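Local atomic coordinates of halogenase (Chondromyces crocatus, PDB entry 3E1T), a protein that is an FAD-dependent halogenase that probably installs the chlorine of the myxobacterial metabolite chondrochloren. Residues S20-A23 with S24-M28; H56-C59 with A60-L64; A243-D246 with G247-A250; A251-R254 with Y255-R258. One frame throughout, in Å; residues are numbered along the deposited sequence.

Interaction 1 of 4, residues S20-A23 with S24-M28; sequences STLA and SFVAM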
ATOM      1  N   SER A  20      -9.062  -8.650  -7.205  1.00 31.80           N
ATOM      2  CA  SER A  20     -10.477  -8.465  -7.544  1.00 32.21           C
ATOM      3  C   SER A  20     -10.689  -7.296  -8.506  1.00 32.07           C
ATOM      4  O   SER A  20     -11.521  -7.382  -9.424  1.00 32.24           O
ATOM      5  CB  SER A  20     -11.308  -8.283  -6.283  1.00 32.32           C
ATOM      6  OG  SER A  20     -10.900  -7.121  -5.593  1.00 33.83           O
ATOM      7  N   THR A  21      -9.919  -6.218  -8.321  1.00 31.54           N
ATOM      8  CA  THR A  21     -10.032  -5.023  -9.165  1.00 31.14           C
ATOM      9  C   THR A  21      -9.631  -5.295 -10.619  1.00 31.32           C
ATOM     10  O   THR A  21     -10.342  -4.896 -11.561  1.00 31.56           O
ATOM     11  CB  THR A  21      -9.225  -3.818  -8.584  1.00 30.66           C
ATOM     12  OG1 THR A  21      -9.765  -3.442  -7.307  1.00 31.66           O
ATOM     13  CG2 THR A  21      -9.289  -2.620  -9.499  1.00 30.73           C
ATOM     14  N   LEU A  22      -8.483  -5.943 -10.798  1.00 31.24           N
ATOM     15  CA  LEU A  22      -8.021  -6.369 -12.122  1.00 31.19           C
ATOM     16  C   LEU A  22      -8.993  -7.361 -12.782  1.00 31.24           C
ATOM     17  O   LEU A  22      -9.363  -7.186 -13.928  1.00 30.78           O
ATOM     18  CB  LEU A  22      -6.632  -7.001 -12.028  1.00 30.47           C
ATOM     19  CG  LEU A  22      -6.131  -7.803 -13.234  1.00 30.25           C
ATOM     20  CD1 LEU A  22      -6.102  -6.991 -14.523  1.00 29.54           C
ATOM     21  CD2 LEU A  22      -4.766  -8.343 -12.952  1.00 30.24           C
ATOM     22  N   ALA A  23      -9.383  -8.398 -12.051  1.00 32.26           N
ATOM     23  CA  ALA A  23     -10.338  -9.382 -12.575  1.00 33.49           C
ATOM     24  C   ALA A  23     -11.612  -8.693 -13.074  1.00 34.10           C
ATOM     25  O   ALA A  23     -12.006  -8.884 -14.222  1.00 34.55           O
ATOM     26  CB  ALA A  23     -10.652 -10.426 -11.514  1.00 33.30           C
ATOM     27  N   SER A  24     -12.226  -7.863 -12.228  1.00 35.20           N
ATOM     28  CA  SER A  24     -13.432  -7.120 -12.612  1.00 36.14           C
ATOM     29  C   SER A  24     -13.265  -6.324 -13.900  1.00 36.93           C
ATOM     30  O   SER A  24     -14.120  -6.395 -14.776  1.00 37.10           O
ATOM     31  CB  SER A  24     -13.892  -6.189 -11.490  1.00 35.72           C
ATOM     32  OG  SER A  24     -14.161  -6.920 -10.317  1.00 37.07           O
ATOM     33  N   PHE A  25     -12.168  -5.577 -14.017  1.00 37.84           N
ATOM     34  CA  PHE A  25     -11.945  -4.669 -15.157  1.00 38.36           C
ATOM     35  C   PHE A  25     -11.751  -5.369 -16.507  1.00 38.85           C
ATOM     36  O   PHE A  25     -12.020  -4.787 -17.561  1.00 39.02           O
ATOM     37  CB  PHE A  25     -10.724  -3.762 -14.904  1.00 38.86           C
ATOM     38  CG  PHE A  25     -10.997  -2.571 -14.017  1.00 39.17           C
ATOM     39  CD1 PHE A  25     -12.255  -1.982 -13.966  1.00 40.07           C
ATOM     40  CD2 PHE A  25      -9.974  -2.022 -13.258  1.00 39.41           C
ATOM     41  CE1 PHE A  25     -12.494  -0.870 -13.153  1.00 41.47           C
ATOM     42  CE2 PHE A  25     -10.202  -0.915 -12.443  1.00 39.56           C
ATOM     43  CZ  PHE A  25     -11.465  -0.335 -12.393  1.00 40.08           C
ATOM     44  N   VAL A  26     -11.220  -6.585 -16.487  1.00 39.09           N
ATOM     45  CA  VAL A  26     -11.029  -7.324 -17.726  1.00 39.49           C
ATOM     46  C   VAL A  26     -12.340  -8.039 -18.106  1.00 40.22           C
ATOM     47  O   VAL A  26     -12.728  -8.039 -19.270  1.00 40.35           O
ATOM     48  CB  VAL A  26      -9.825  -8.311 -17.658  1.00 39.61           C
ATOM     49  CG1 VAL A  26      -9.735  -9.153 -18.940  1.00 39.08           C
ATOM     50  CG2 VAL A  26      -8.509  -7.556 -17.432  1.00 38.66           C
ATOM     51  N   ALA A  27     -13.014  -8.626 -17.117  1.00 40.92           N
ATOM     52  CA  ALA A  27     -14.308  -9.277 -17.330  1.00 42.15           C
ATOM     53  C   ALA A  27     -15.366  -8.293 -17.829  1.00 43.00           C
ATOM     54  O   ALA A  27     -16.194  -8.646 -18.676  1.00 43.46           O
ATOM     55  CB  ALA A  27     -14.772  -9.962 -16.067  1.00 41.55           C
ATOM     56  N   MET A  28     -15.329  -7.066 -17.307  1.00 43.76           N
ATOM     57  CA  MET A  28     -16.185  -5.966 -17.760  1.00 45.07           C
ATOM     58  C   MET A  28     -16.053  -5.671 -19.258  1.00 45.09           C
ATOM     59  O   MET A  28     -16.943  -5.062 -19.854  1.00 45.42           O
ATOM     60  CB  MET A  28     -15.891  -4.686 -16.965  1.00 44.98           C
ATOM     61  CG  MET A  28     -16.518  -4.634 -15.582  1.00 45.57           C
ATOM     62  SD  MET A  28     -16.051  -3.180 -14.604  1.00 46.89           S
ATOM     63  CE  MET A  28     -16.348  -1.859 -15.783  1.00 47.13           C
TER
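Ser24 turns its hydroxyl back along the helix to Ser20, one turn earlier, and OG gives a hydrogen bond of 2.8 Å to Ser20 O. The backbone N of Ser24 binds the same Ser20 O at 2.9 Å, and the two donors come from opposite faces of the carbonyl plane, so this oxygen is gripped twice. OG can reach it because it stands beside its own backbone N (chi1 -59°); it is also hydrogen-bonded to Ser121 OG on helix 110-123. With the hydroxyl gone, as in an alanine here, Ser20 O would probably keep only the backbone donor of this pair, and Ser121 OG would lose its bond to Ser24. Thr21 and Phe25 run abreast off one flank of the helix, with Thr21 CG2 3.5 Å from Phe25 CE2. All of this belongs to helix 17-27, the helix of a beta-alpha-beta unit with strands 10-13 and 33-36, following a glycine-rich turn consistent with a Rossmann-type dinucleotide-binding motif. On another flank Leu22 CG, anti to its N (chi1 166°), lays CD1 beside Val26 CG2 at 3.8 Å. Leu22 and Phe25 both pack on Ala327 of helix 315-333, while Ala23 faces Val33 and Leu35 of strand 33-36.

Interaction 2 of 4, residues H56-C59 with A60-L64; sequences HGIC and AMLGL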
ATOM      1  N   HIS A  56     -13.315   7.342  -4.941  1.00 41.00           N
ATOM      2  CA  HIS A  56     -14.070   8.086  -5.953  1.00 42.25           C
ATOM      3  C   HIS A  56     -13.670   7.782  -7.391  1.00 42.42           C
ATOM      4  O   HIS A  56     -14.449   8.019  -8.320  1.00 42.63           O
ATOM      5  CB  HIS A  56     -13.967   9.589  -5.709  1.00 42.42           C
ATOM      6  CG  HIS A  56     -14.566  10.027  -4.414  1.00 43.90           C
ATOM      7  ND1 HIS A  56     -15.831  10.565  -4.325  1.00 45.56           N
ATOM      8  CD2 HIS A  56     -14.072  10.011  -3.155  1.00 44.62           C
ATOM      9  CE1 HIS A  56     -16.091  10.863  -3.065  1.00 45.50           C
ATOM     10  NE2 HIS A  56     -15.043  10.528  -2.334  1.00 46.45           N
ATOM     11  N   GLY A  57     -12.456   7.278  -7.574  1.00 42.22           N
ATOM     12  CA  GLY A  57     -11.986   6.898  -8.898  1.00 42.07           C
ATOM     13  C   GLY A  57     -12.247   5.432  -9.190  1.00 42.20           C
ATOM     14  O   GLY A  57     -13.123   5.106  -9.989  1.00 42.21           O
ATOM     15  N   ILE A  58     -11.487   4.555  -8.538  1.00 42.09           N
ATOM     16  CA  ILE A  58     -11.534   3.111  -8.801  1.00 42.38           C
ATOM     17  C   ILE A  58     -12.905   2.509  -8.508  1.00 43.11           C
ATOM     18  O   ILE A  58     -13.493   1.864  -9.375  1.00 42.86           O
ATOM     19  CB  ILE A  58     -10.430   2.327  -8.021  1.00 41.77           C
ATOM     20  CG1 ILE A  58      -9.027   2.820  -8.396  1.00 40.48           C
ATOM     21  CG2 ILE A  58     -10.547   0.819  -8.239  1.00 41.59           C
ATOM     22  CD1 ILE A  58      -8.640   2.660  -9.854  1.00 35.27           C
ATOM     23  N   CYS A  59     -13.399   2.719  -7.289  1.00 43.99           N
ATOM     24  CA  CYS A  59     -14.663   2.134  -6.858  1.00 45.55           C
ATOM     25  C   CYS A  59     -15.879   2.634  -7.642  1.00 45.85           C
ATOM     26  O   CYS A  59     -16.901   1.959  -7.687  1.00 46.10           O
ATOM     27  CB  CYS A  59     -14.861   2.319  -5.356  1.00 45.33           C
ATOM     28  SG  CYS A  59     -13.672   1.391  -4.389  1.00 47.96           S
ATOM     29  N   ALA A  60     -15.755   3.805  -8.262  1.00 46.82           N
ATOM     30  CA  ALA A  60     -16.804   4.348  -9.125  1.00 47.72           C
ATOM     31  C   ALA A  60     -16.794   3.631 -10.474  1.00 48.41           C
ATOM     32  O   ALA A  60     -17.851   3.250 -10.993  1.00 48.37           O
ATOM     33  CB  ALA A  60     -16.612   5.846  -9.318  1.00 47.86           C
ATOM     34  N   MET A  61     -15.591   3.456 -11.029  1.00 48.80           N
ATOM     35  CA  MET A  61     -15.382   2.710 -12.268  1.00 49.59           C
ATOM     36  C   MET A  61     -15.836   1.251 -12.135  1.00 49.56           C
ATOM     37  O   MET A  61     -16.330   0.657 -13.097  1.00 49.48           O
ATOM     38  CB  MET A  61     -13.905   2.768 -12.676  1.00 50.17           C
ATOM     39  CG  MET A  61     -13.655   2.446 -14.145  1.00 52.38           C
ATOM     40  SD  MET A  61     -13.324   3.863 -15.229  1.00 58.36           S
ATOM     41  CE  MET A  61     -14.279   5.202 -14.500  1.00 56.68           C
ATOM     42  N   LEU A  62     -15.666   0.684 -10.939  1.00 49.16           N
ATOM     43  CA  LEU A  62     -16.141  -0.667 -10.644  1.00 49.39           C
ATOM     44  C   LEU A  62     -17.653  -0.718 -10.380  1.00 49.70           C
ATOM     45  O   LEU A  62     -18.240  -1.799 -10.327  1.00 49.55           O
ATOM     46  CB  LEU A  62     -15.392  -1.252  -9.440  1.00 49.14           C
ATOM     47  CG  LEU A  62     -13.881  -1.516  -9.566  1.00 49.05           C
ATOM     48  CD1 LEU A  62     -13.264  -1.665  -8.183  1.00 48.49           C
ATOM     49  CD2 LEU A  62     -13.590  -2.748 -10.421  1.00 48.15           C
ATOM     50  N   GLY A  63     -18.267   0.452 -10.205  1.00 49.99           N
ATOM     51  CA  GLY A  63     -19.698   0.559  -9.912  1.00 50.41           C
ATOM     52  C   GLY A  63     -20.054   0.164  -8.493  1.00 50.47           C
ATOM     53  O   GLY A  63     -21.034  -0.552  -8.268  1.00 50.47           O
ATOM     54  N   LEU A  64     -19.260   0.624  -7.528  1.00 50.42           N
ATOM     55  CA  LEU A  64     -19.503   0.290  -6.126  1.00 50.65           C
ATOM     56  C   LEU A  64     -19.860   1.489  -5.247  1.00 50.82           C
ATOM     57  O   LEU A  64     -20.037   1.332  -4.035  1.00 50.58           O
ATOM     58  CB  LEU A  64     -18.307  -0.464  -5.526  1.00 50.74           C
ATOM     59  CG  LEU A  64     -18.131  -1.935  -5.896  1.00 50.70           C
ATOM     60  CD1 LEU A  64     -16.888  -2.489  -5.236  1.00 50.34           C
ATOM     61  CD2 LEU A  64     -19.352  -2.765  -5.507  1.00 50.47           C
TER
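Ile58 and Leu62 meet in a local, one-turn contact at the C-terminal end of helix 52-61, where the chain leaves the helix through a Schellman motif. Their side chains leave the helix abreast, Ile58 CG2 touching Leu62 CD1 at 3.7 Å. Leu62 CG stands beside the backbone N (chi1 -65°), which also sets it near Ile58 O, 3.4 Å away. That same oxygen accepts the N-H of Leu62 at 2.9 Å. One residue earlier, Met61 N is hydrogen-bonded to Gly57 O at 3.1 Å. The motif closes with two bonds: the inner one joins Gly63 N to Ala60 O, and the outer one, Leu64 N on Cys59 O, is short at 2.7 Å and runs almost straight out from the carbonyl. Gly63 takes a positive phi (74°), a conformation that favours glycine, and so turns the chain for Leu64 to reach back. Beyond this bond Leu64 and Cys59 meet loosely, CB to CB at 4.4 Å. Ala60 CB sits 3.2 Å from His56 O. Among its neighbours, Ile58 lies against Thr320 and Leu324 of helix 315-333, Leu64 packs on Met116 and Leu117 of helix 110-123, and Cys59 meets Met68 of helix 65-69.

Interaction 3 of 4, residues A243-D246 with G247-A250; sequences AIKD and GHEA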
ATOM      1  N   ALA A 243      13.367  -8.182  19.958  1.00 60.32           N
ATOM      2  CA  ALA A 243      13.263  -8.199  21.416  1.00 60.87           C
ATOM      3  C   ALA A 243      11.843  -7.851  21.896  1.00 61.39           C
ATOM      4  O   ALA A 243      11.620  -7.599  23.086  1.00 61.71           O
ATOM      5  CB  ALA A 243      14.293  -7.259  22.037  1.00 60.96           C
ATOM      6  N   ILE A 244      10.890  -7.824  20.967  1.00 61.71           N
ATOM      7  CA  ILE A 244       9.479  -7.731  21.322  1.00 62.13           C
ATOM      8  C   ILE A 244       8.850  -9.124  21.306  1.00 62.53           C
ATOM      9  O   ILE A 244       7.701  -9.296  21.704  1.00 62.48           O
ATOM     10  CB  ILE A 244       8.669  -6.791  20.380  1.00 62.08           C
ATOM     11  CG1 ILE A 244       8.386  -7.463  19.036  1.00 62.12           C
ATOM     12  CG2 ILE A 244       9.364  -5.447  20.197  1.00 62.23           C
ATOM     13  CD1 ILE A 244       6.961  -7.315  18.582  1.00 61.40           C
ATOM     14  N   LYS A 245       9.612 -10.107  20.826  1.00 63.21           N
ATOM     15  CA  LYS A 245       9.146 -11.493  20.741  1.00 63.71           C
ATOM     16  C   LYS A 245       9.018 -12.093  22.146  1.00 63.68           C
ATOM     17  O   LYS A 245       9.734 -11.683  23.071  1.00 63.86           O
ATOM     18  CB  LYS A 245      10.095 -12.327  19.874  1.00 63.88           C
ATOM     19  CG  LYS A 245       9.430 -13.010  18.674  1.00 64.95           C
ATOM     20  CD  LYS A 245       8.312 -13.973  19.082  1.00 66.67           C
ATOM     21  CE  LYS A 245       7.542 -14.481  17.869  1.00 67.46           C
ATOM     22  NZ  LYS A 245       6.246 -15.119  18.254  1.00 67.69           N
ATOM     23  N   ASP A 246       8.115 -13.063  22.292  1.00 63.59           N
ATOM     24  CA  ASP A 246       7.700 -13.577  23.604  1.00 63.24           C
ATOM     25  C   ASP A 246       7.295 -12.416  24.520  1.00 62.56           C
ATOM     26  O   ASP A 246       7.905 -12.171  25.569  1.00 62.62           O
ATOM     27  CB  ASP A 246       8.782 -14.462  24.240  1.00 63.51           C
ATOM     28  CG  ASP A 246       8.677 -15.919  23.811  1.00 64.49           C
ATOM     29  OD1 ASP A 246       9.737 -16.549  23.604  1.00 65.29           O
ATOM     30  OD2 ASP A 246       7.541 -16.437  23.686  1.00 65.20           O
ATOM     31  N   GLY A 247       6.262 -11.702  24.081  1.00 61.55           N
ATOM     32  CA  GLY A 247       5.761 -10.526  24.772  1.00 60.32           C
ATOM     33  C   GLY A 247       5.211  -9.512  23.790  1.00 59.35           C
ATOM     34  O   GLY A 247       5.539  -8.329  23.865  1.00 59.06           O
ATOM     35  N   HIS A 248       4.382  -9.989  22.862  1.00 58.58           N
ATOM     36  CA  HIS A 248       3.721  -9.139  21.871  1.00 57.61           C
ATOM     37  C   HIS A 248       2.852  -8.088  22.538  1.00 56.79           C
ATOM     38  O   HIS A 248       3.025  -6.891  22.286  1.00 56.91           O
ATOM     39  CB  HIS A 248       2.858  -9.982  20.928  1.00 57.92           C
ATOM     40  CG  HIS A 248       3.532 -10.352  19.642  1.00 58.55           C
ATOM     41  ND1 HIS A 248       2.836 -10.516  18.462  1.00 58.81           N
ATOM     42  CD2 HIS A 248       4.834 -10.590  19.346  1.00 58.75           C
ATOM     43  CE1 HIS A 248       3.678 -10.845  17.498  1.00 59.08           C
ATOM     44  NE2 HIS A 248       4.897 -10.891  18.008  1.00 59.14           N
ATOM     45  N   GLU A 249       1.928  -8.538  23.391  1.00 55.48           N
ATOM     46  CA  GLU A 249       0.974  -7.642  24.044  1.00 54.42           C
ATOM     47  C   GLU A 249       1.683  -6.628  24.931  1.00 52.88           C
ATOM     48  O   GLU A 249       1.355  -5.442  24.903  1.00 52.49           O
ATOM     49  CB  GLU A 249      -0.082  -8.419  24.850  1.00 54.46           C
ATOM     50  CG  GLU A 249      -1.112  -7.509  25.544  1.00 55.18           C
ATOM     51  CD  GLU A 249      -2.213  -8.253  26.303  1.00 55.64           C
ATOM     52  OE1 GLU A 249      -2.165  -9.498  26.408  1.00 57.38           O
ATOM     53  OE2 GLU A 249      -3.141  -7.576  26.800  1.00 57.54           O
ATOM     54  N   ALA A 250       2.663  -7.105  25.700  1.00 51.43           N
ATOM     55  CA  ALA A 250       3.397  -6.271  26.654  1.00 49.78           C
ATOM     56  C   ALA A 250       4.232  -5.198  25.951  1.00 48.56           C
ATOM     57  O   ALA A 250       4.380  -4.091  26.464  1.00 48.32           O
ATOM     58  CB  ALA A 250       4.271  -7.131  27.555  1.00 49.86           C
TER
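Gly247 and His248 turn back on Ile244 and Lys245 where a surface loop leads into helix 248-257. Gly247 occupies the N-cap position. Its phi of 147° suits a residue without a side chain, for a CB would be driven into Asp246 O. The bend brings Gly247 O within 3.2 Å of Ile244 O; both are acceptors, so this approach is a product of the tight turn and not a bond. Next comes His248, whose imidazole makes the side-chain contact with Ile244. It crosses the Ile244 side chain at a slant, CD2 lying 4.0 Å from Ile244 CD1. The same CD2 is 3.9 Å from Ile244 O, which sits at the ring edge, near its plane. Ile244 CG1 lies between its backbone N and carbonyl carbon (chi1 76°), carrying CD1 towards the CD2 and NE2 side of the ring. Lys245 NZ stays 4.4 Å from His248 NE2, too far for a bond; the proximity would probably disfavour a positive charge on the imidazole. ND1 is hydrogen-bonded to Ile280 O, which fixes the ring's rotation. Ile244 and His248 both touch Leu192 of strand 189-197 and Ile282 of strand 281-284, so the loop and the helix start are laid upon the large mixed sheet.

Interaction 4 of 4, residues A251-R254 with Y255-R258; sequences ALLR and YIDR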
ATOM      1  N   ALA A 251       4.768  -5.539  24.779  1.00 47.04           N
ATOM      2  CA  ALA A 251       5.529  -4.602  23.954  1.00 45.25           C
ATOM      3  C   ALA A 251       4.667  -3.453  23.450  1.00 43.69           C
ATOM      4  O   ALA A 251       5.066  -2.296  23.530  1.00 42.83           O
ATOM      5  CB  ALA A 251       6.173  -5.329  22.780  1.00 45.53           C
ATOM      6  N   LEU A 252       3.484  -3.775  22.929  1.00 42.79           N
ATOM      7  CA  LEU A 252       2.602  -2.748  22.386  1.00 41.90           C
ATOM      8  C   LEU A 252       2.038  -1.870  23.502  1.00 41.72           C
ATOM      9  O   LEU A 252       2.015  -0.650  23.374  1.00 40.87           O
ATOM     10  CB  LEU A 252       1.482  -3.360  21.543  1.00 42.01           C
ATOM     11  CG  LEU A 252       0.488  -2.442  20.822  1.00 41.83           C
ATOM     12  CD1 LEU A 252       1.167  -1.543  19.779  1.00 41.51           C
ATOM     13  CD2 LEU A 252      -0.613  -3.285  20.181  1.00 41.63           C
ATOM     14  N   LEU A 253       1.609  -2.504  24.595  1.00 41.40           N
ATOM     15  CA  LEU A 253       1.052  -1.786  25.743  1.00 41.46           C
ATOM     16  C   LEU A 253       2.052  -0.773  26.288  1.00 41.37           C
ATOM     17  O   LEU A 253       1.693   0.376  26.541  1.00 40.84           O
ATOM     18  CB  LEU A 253       0.596  -2.766  26.834  1.00 41.53           C
ATOM     19  CG  LEU A 253      -0.919  -3.009  26.982  1.00 42.81           C
ATOM     20  CD1 LEU A 253      -1.745  -2.674  25.729  1.00 43.37           C
ATOM     21  CD2 LEU A 253      -1.205  -4.433  27.444  1.00 43.38           C
ATOM     22  N   ARG A 254       3.306  -1.203  26.433  1.00 41.30           N
ATOM     23  CA  ARG A 254       4.386  -0.310  26.832  1.00 41.88           C
ATOM     24  C   ARG A 254       4.675   0.802  25.820  1.00 41.29           C
ATOM     25  O   ARG A 254       5.012   1.915  26.217  1.00 41.60           O
ATOM     26  CB  ARG A 254       5.663  -1.092  27.158  1.00 42.40           C
ATOM     27  CG  ARG A 254       6.780  -0.228  27.724  1.00 45.25           C
ATOM     28  CD  ARG A 254       6.243   0.704  28.825  1.00 48.81           C
ATOM     29  NE  ARG A 254       7.246   1.646  29.311  1.00 51.11           N
ATOM     30  CZ  ARG A 254       7.787   1.603  30.526  1.00 53.50           C
ATOM     31  NH1 ARG A 254       7.426   0.657  31.393  1.00 54.05           N
ATOM     32  NH2 ARG A 254       8.689   2.515  30.878  1.00 53.90           N
ATOM     33  N   TYR A 255       4.549   0.508  24.526  1.00 40.61           N
ATOM     34  CA  TYR A 255       4.701   1.540  23.501  1.00 40.13           C
ATOM     35  C   TYR A 255       3.567   2.557  23.582  1.00 39.97           C
ATOM     36  O   TYR A 255       3.786   3.759  23.411  1.00 39.21           O
ATOM     37  CB  TYR A 255       4.754   0.938  22.090  1.00 39.98           C
ATOM     38  CG  TYR A 255       6.077   0.320  21.700  1.00 40.08           C
ATOM     39  CD1 TYR A 255       7.290   0.974  21.951  1.00 39.68           C
ATOM     40  CD2 TYR A 255       6.119  -0.914  21.044  1.00 40.38           C
ATOM     41  CE1 TYR A 255       8.504   0.410  21.576  1.00 38.96           C
ATOM     42  CE2 TYR A 255       7.329  -1.492  20.672  1.00 39.28           C
ATOM     43  CZ  TYR A 255       8.511  -0.825  20.934  1.00 39.53           C
ATOM     44  OH  TYR A 255       9.693  -1.400  20.555  1.00 39.29           O
ATOM     45  N   ILE A 256       2.355   2.068  23.833  1.00 40.30           N
ATOM     46  CA  ILE A 256       1.191   2.946  23.973  1.00 41.02           C
ATOM     47  C   ILE A 256       1.416   3.956  25.101  1.00 41.61           C
ATOM     48  O   ILE A 256       1.251   5.157  24.900  1.00 41.69           O
ATOM     49  CB  ILE A 256      -0.109   2.147  24.187  1.00 40.91           C
ATOM     50  CG1 ILE A 256      -0.523   1.454  22.886  1.00 39.76           C
ATOM     51  CG2 ILE A 256      -1.232   3.062  24.666  1.00 41.00           C
ATOM     52  CD1 ILE A 256      -1.525   0.345  23.072  1.00 37.68           C
ATOM     53  N   ASP A 257       1.832   3.455  26.267  1.00 42.44           N
ATOM     54  CA  ASP A 257       2.134   4.300  27.428  1.00 43.18           C
ATOM     55  C   ASP A 257       3.143   5.406  27.121  1.00 43.01           C
ATOM     56  O   ASP A 257       3.116   6.465  27.746  1.00 43.38           O
ATOM     57  CB  ASP A 257       2.644   3.450  28.595  1.00 43.52           C
ATOM     58  CG  ASP A 257       1.545   2.637  29.263  1.00 46.03           C
ATOM     59  OD1 ASP A 257       0.358   2.728  28.849  1.00 49.33           O
ATOM     60  OD2 ASP A 257       1.871   1.900  30.220  1.00 48.36           O
ATOM     61  N   ARG A 258       4.018   5.167  26.149  1.00 42.71           N
ATOM     62  CA  ARG A 258       5.110   6.098  25.841  1.00 42.18           C
ATOM     63  C   ARG A 258       4.753   7.122  24.765  1.00 41.58           C
ATOM     64  O   ARG A 258       5.583   7.940  24.365  1.00 41.56           O
ATOM     65  CB  ARG A 258       6.367   5.327  25.442  1.00 42.45           C
ATOM     66  CG  ARG A 258       6.993   4.524  26.573  1.00 43.11           C
ATOM     67  CD  ARG A 258       8.184   3.754  26.047  1.00 43.58           C
ATOM     68  NE  ARG A 258       9.177   4.659  25.479  1.00 44.47           N
ATOM     69  CZ  ARG A 258      10.123   4.307  24.611  1.00 44.96           C
ATOM     70  NH1 ARG A 258      10.223   3.045  24.180  1.00 44.64           N
ATOM     71  NH2 ARG A 258      10.976   5.225  24.176  1.00 43.33           N
TER
HETATM   72  O   HOH W   1      -0.618   0.527  27.854  1.00 59.64           O
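Tyr255, Ile256 and Asp257 each donate their backbone N-H to the residue four places earlier, Ala251, Leu252 and Leu253, in regular helical bonds, whereas the last, Arg258 N to Arg254 O, is weak at 3.4 Å. The Tyr255 ring swings back along the helix with CG beside its own N (chi1 -78°), bringing CD2 to 3.0 Å from Ala251 O, a tight approach made obliquely to the ring. A glycine in its place would probably open a gap beside Ala251 and leave Phe220 and Asp217, which the tyrosine also touches, without that cover. Ile256 CD1 is shared by two leucines: it lies 4.1 Å from Leu252 CG, where the side chains pass at a slant, and 4.0 Å from Leu253 CD1, where they run side by side. On the outer flank a water links Leu253 to Asp257, donating to Leu253 O at 2.7 Å and to Asp257 OD1 at 2.6 Å. Arg254 and Arg258 cross with their guanidinium planes 72° apart, and Arg258 CD lies in the plane of the Arg254 group, at its edge, 4.0 Å from NE. Their NE atoms stay 5.2 Å apart, and the Arg258 charge is met by Asp217 in a salt bridge. Ile256 also reaches Ile262 and Leu266 of helix 260-266. This is the C-terminal part of an amphipathic helix, 248-257, with Leu252, Tyr255 and Ile256 against Phe220 of strand 218-224 on the sheet side and Arg254 and Asp257, beside an exposed Leu253, outside.

In the fold
From the N terminus, interaction 1 binds successive turns of helix 17-27 beside the FAD-binding part, and interaction 2 closes the end of helix 52-61. The two follow in series but meet in space: Phe25 CE1 touches Leu62 CD2 at 3.5 Å and Met61 CG at 3.7 Å, tying the two helices together. Far along the chain, interaction 3 closes the loop into helix 248-257 and interaction 4 continues directly on that helix; Ile244 CB rests on Ala251 CB at 3.8 Å. None nests within or crosses another. The two pairs lie on opposite sides of the chain's centre, the centres of interactions 1 and 3 about 41 Å apart, the second pair resting on strands 189-197, 218-224 and 281-284 of the large mixed sheet.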